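Local coordinates for protein kinase (Staphylococcus aureus subsp. aureus Mu50, PDB 3PY9) that probably senses muropeptides at the cell surface through its extracellular PASTA domains and, as a membrane Ser/Thr kinase, phosphorylates target proteins, at residues 12-17 with 42-48. Sequence-based numbering, arbitrary orientation.
With EU (europium ion), chain C.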
ATOM      1  N   VAL A  12     -20.041 -32.935 -41.118  1.00 37.94           N
ATOM      2  CA  VAL A  12     -18.829 -33.310 -40.388  1.00 37.76           C
ATOM      3  C   VAL A  12     -18.478 -32.251 -39.348  1.00 37.87           C
ATOM      4  O   VAL A  12     -17.393 -32.275 -38.757  1.00 38.27           O
ATOM      5  CB  VAL A  12     -17.630 -33.568 -41.336  1.00 37.98           C
ATOM      6  CG1 VAL A  12     -17.989 -34.621 -42.385  1.00 36.98           C
ATOM      7  CG2 VAL A  12     -17.166 -32.253 -42.015  1.00 38.00           C
ATOM      8  N   ILE A  13     -19.410 -31.325 -39.127  1.00 37.55           N
ATOM      9  CA  ILE A  13     -19.205 -30.217 -38.204  1.00 37.51           C
ATOM     10  C   ILE A  13     -18.906 -30.772 -36.801  1.00 37.89           C
ATOM     11  O   ILE A  13     -19.518 -31.752 -36.377  1.00 37.91           O
ATOM     12  CB  ILE A  13     -20.438 -29.257 -38.206  1.00 37.44           C
ATOM     13  CG1 ILE A  13     -20.750 -28.749 -39.629  1.00 36.99           C
ATOM     14  CG2 ILE A  13     -20.271 -28.103 -37.201  1.00 36.49           C
ATOM     15  CD1 ILE A  13     -19.614 -28.036 -40.343  1.00 36.53           C
ATOM     16  N   GLY A  14     -17.939 -30.167 -36.112  1.00 38.04           N
ATOM     17  CA  GLY A  14     -17.506 -30.646 -34.799  1.00 38.41           C
ATOM     18  C   GLY A  14     -16.630 -31.891 -34.820  1.00 39.13           C
ATOM     19  O   GLY A  14     -16.098 -32.299 -33.773  1.00 39.79           O
ATOM     20  N   LYS A  15     -16.467 -32.495 -35.999  1.00 39.11           N
ATOM     21  CA  LYS A  15     -15.647 -33.701 -36.156  1.00 39.36           C
ATOM     22  C   LYS A  15     -14.172 -33.375 -36.417  1.00 39.69           C
ATOM     23  O   LYS A  15     -13.818 -32.216 -36.660  1.00 39.84           O
ATOM     24  CB  LYS A  15     -16.194 -34.574 -37.288  1.00 39.10           C
ATOM     25  CG  LYS A  15     -17.519 -35.239 -36.960  1.00 39.03           C
ATOM     26  CD  LYS A  15     -18.021 -36.064 -38.115  1.00 39.33           C
ATOM     27  CE  LYS A  15     -19.153 -36.993 -37.702  1.00 40.71           C
ATOM     28  NZ  LYS A  15     -20.260 -36.334 -36.917  1.00 40.87           N
ATOM     29  N   SER A  16     -13.315 -34.399 -36.367  1.00 39.43           N
ATOM     30  CA  SER A  16     -11.906 -34.250 -36.771  1.00 39.13           C
ATOM     31  C   SER A  16     -11.705 -34.479 -38.289  1.00 38.97           C
ATOM     32  O   SER A  16     -12.567 -35.049 -38.971  1.00 38.18           O
ATOM     33  CB  SER A  16     -11.034 -35.222 -35.982  1.00 38.85           C
ATOM     34  OG  SER A  16     -11.233 -36.532 -36.475  1.00 37.59           O
ATOM     35  N   VAL A  17     -10.554 -34.032 -38.797  1.00 39.40           N
ATOM     36  CA  VAL A  17     -10.188 -34.205 -40.211  1.00 39.62           C
ATOM     37  C   VAL A  17     -10.109 -35.693 -40.551  1.00 40.18           C
ATOM     38  O   VAL A  17     -10.533 -36.137 -41.632  1.00 40.11           O
ATOM     39  CB  VAL A  17      -8.832 -33.502 -40.538  1.00 39.25           C
ATOM     40  CG1 VAL A  17      -8.284 -33.969 -41.850  1.00 38.12           C
ATOM     41  CG2 VAL A  17      -8.996 -31.995 -40.571  1.00 39.01           C
ATOM     42  N   TYR A  42     -16.060 -24.058 -30.918  1.00 45.14           N
ATOM     43  CA  TYR A  42     -15.522 -25.411 -31.140  1.00 45.18           C
ATOM     44  C   TYR A  42     -14.090 -25.611 -30.614  1.00 45.27           C
ATOM     45  O   TYR A  42     -13.193 -24.817 -30.915  1.00 45.50           O
ATOM     46  CB  TYR A  42     -15.575 -25.801 -32.631  1.00 45.01           C
ATOM     47  CG  TYR A  42     -16.967 -25.842 -33.232  1.00 44.33           C
ATOM     48  CD1 TYR A  42     -17.688 -27.036 -33.295  1.00 44.59           C
ATOM     49  CD2 TYR A  42     -17.550 -24.693 -33.753  1.00 43.78           C
ATOM     50  CE1 TYR A  42     -18.965 -27.077 -33.847  1.00 43.83           C
ATOM     51  CE2 TYR A  42     -18.823 -24.722 -34.307  1.00 44.39           C
ATOM     52  CZ  TYR A  42     -19.522 -25.910 -34.348  1.00 43.98           C
ATOM     53  OH  TYR A  42     -20.773 -25.918 -34.900  1.00 44.11           O
ATOM     54  N   PRO A  43     -13.873 -26.690 -29.835  1.00 45.36           N
ATOM     55  CA  PRO A  43     -12.556 -27.053 -29.327  1.00 45.29           C
ATOM     56  C   PRO A  43     -11.561 -27.206 -30.476  1.00 45.54           C
ATOM     57  O   PRO A  43     -11.933 -27.710 -31.549  1.00 45.12           O
ATOM     58  CB  PRO A  43     -12.793 -28.422 -28.685  1.00 45.24           C
ATOM     59  CG  PRO A  43     -14.228 -28.463 -28.393  1.00 45.63           C
ATOM     60  CD  PRO A  43     -14.916 -27.633 -29.396  1.00 45.22           C
ATOM     61  N   GLU A  44     -10.240 -26.797 -30.277  1.00 44.32           N
ATOM     62  CA  GLU A  44      -9.218 -26.866 -31.333  1.00 44.12           C
ATOM     63  C   GLU A  44      -9.132 -28.252 -32.022  1.00 43.49           C
ATOM     64  O   GLU A  44      -9.067 -29.289 -31.385  1.00 44.00           O
ATOM     65  CB  GLU A  44      -7.839 -26.509 -30.781  1.00 43.95           C
ATOM     66  CG  GLU A  44      -6.733 -26.520 -31.845  1.00 44.27           C
ATOM     67  CD  GLU A  44      -5.382 -26.093 -31.317  1.00 44.66           C
ATOM     68  OE1 GLU A  44      -5.273 -25.768 -30.111  1.00 46.05           O
ATOM     69  OE2 GLU A  44      -4.419 -26.072 -32.115  1.00 45.68           O
ATOM     70  N   ASN A  45      -9.162 -28.186 -33.355  1.00 42.76           N
ATOM     71  CA  ASN A  45      -9.057 -29.293 -34.343  1.00 41.50           C
ATOM     72  C   ASN A  45     -10.289 -30.159 -34.500  1.00 40.50           C
ATOM     73  O   ASN A  45     -10.263 -31.403 -34.576  1.00 40.31           O
ATOM     74  CB  ASN A  45      -7.819 -30.075 -33.987  1.00 42.10           C
ATOM     75  CG  ASN A  45      -6.805 -29.063 -33.490  1.00 43.09           C
ATOM     76  OD1 ASN A  45      -6.036 -28.514 -34.283  1.00 45.21           O
ATOM     77  ND2 ASN A  45      -6.784 -28.814 -32.182  1.00 46.70           N
ATOM     78  N   GLU A  46     -11.369 -29.419 -34.541  1.00 39.36           N
ATOM     79  CA  GLU A  46     -12.714 -29.860 -34.762  1.00 38.34           C
ATOM     80  C   GLU A  46     -13.098 -29.041 -35.994  1.00 37.39           C
ATOM     81  O   GLU A  46     -12.702 -27.882 -36.120  1.00 37.03           O
ATOM     82  CB  GLU A  46     -13.692 -29.533 -33.600  1.00 38.45           C
ATOM     83  CG  GLU A  46     -13.563 -30.400 -32.366  1.00 39.95           C
ATOM     84  CD  GLU A  46     -14.865 -30.578 -31.560  1.00 41.85           C
ATOM     85  OE1 GLU A  46     -15.683 -29.637 -31.478  1.00 39.85           O
ATOM     86  OE2 GLU A  46     -15.042 -31.690 -31.009  1.00 45.49           O
ATOM     87  N   ILE A  47     -13.873 -29.624 -36.925  1.00 38.15           N
ATOM     88  CA  ILE A  47     -14.417 -28.907 -38.094  1.00 37.13           C
ATOM     89  C   ILE A  47     -15.404 -27.808 -37.661  1.00 36.94           C
ATOM     90  O   ILE A  47     -16.342 -28.065 -36.921  1.00 36.73           O
ATOM     91  CB  ILE A  47     -15.176 -29.851 -39.085  1.00 37.24           C
ATOM     92  CG1 ILE A  47     -14.349 -31.086 -39.530  1.00 36.85           C
ATOM     93  CG2 ILE A  47     -15.724 -29.083 -40.283  1.00 35.09           C
ATOM     94  CD1 ILE A  47     -12.982 -30.828 -39.954  1.00 37.12           C
ATOM     95  N   ILE A  48     -15.195 -26.605 -38.183  1.00 36.69           N
ATOM     96  CA  ILE A  48     -15.965 -25.400 -37.878  1.00 36.87           C
ATOM     97  C   ILE A  48     -17.054 -25.177 -38.922  1.00 36.83           C
ATOM     98  O   ILE A  48     -18.163 -24.751 -38.603  1.00 36.69           O
ATOM     99  CB  ILE A  48     -14.986 -24.193 -37.937  1.00 37.39           C
ATOM    100  CG1 ILE A  48     -14.159 -24.092 -36.662  1.00 38.82           C
ATOM    101  CG2 ILE A  48     -15.673 -22.870 -38.230  1.00 38.30           C
ATOM    102  CD1 ILE A  48     -13.201 -22.917 -36.738  1.00 42.18           C
TER
HETATM  103 EU    EU C 302      -3.036 -24.674 -30.448  0.50 73.85          EU
HETATM  104  O   HOH W   1      -8.812 -32.401 -37.030  1.00 37.31           O
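Two backbone hydrogen bonds clamp the loop 12-17 to the start of strand 47-51, and both use Ile47: its O accepts from Gly14 N (2.8 Å), while its N donates to Lys15 O (2.6 Å). The same Lys15 O receives a CA-H...O contact from Glu46 CA at 3.2 Å. Gly14 and Lys15 belong to a type II beta turn from Val12 to Lys15, closed by the hydrogen bond from Lys15 N to Val12 O (2.9 Å), in which Gly14 adopts a positive phi and presents its CA to Tyr42 CD1 at 3.9 Å. Farther along, a water joins Val17 N to Asn45 O, 3.0 Å from each.

Apolar contacts centre on Ile47, whose CA-to-CB bond is directed toward segment 12-17 and which packs against three side chains: Val12 (CG2 to CG2, 3.9 Å), Ile13 (its CD1 to Ile47 CG2, 4.0 Å) and Val17 (its CG2 to Ile47 CD1, 4.2 Å). Val66 and Ile68 of strand 63-69 also touch Ile47. Ile13 CG2 packs obliquely against the Tyr42 ring, 3.7 Å from CZ.

Glu44, out of reach of segment 12-17, chelates a europium ion through OE1 (2.5 Å) and OE2 (2.6 Å).

Ser16 N-caps helix 17-26, its OG bonding to Glu19 N. The contact thus ties the loop leading into the helix to an outermost strand of the three-stranded sheet, joining the helix and sheet layers of a PASTA domain.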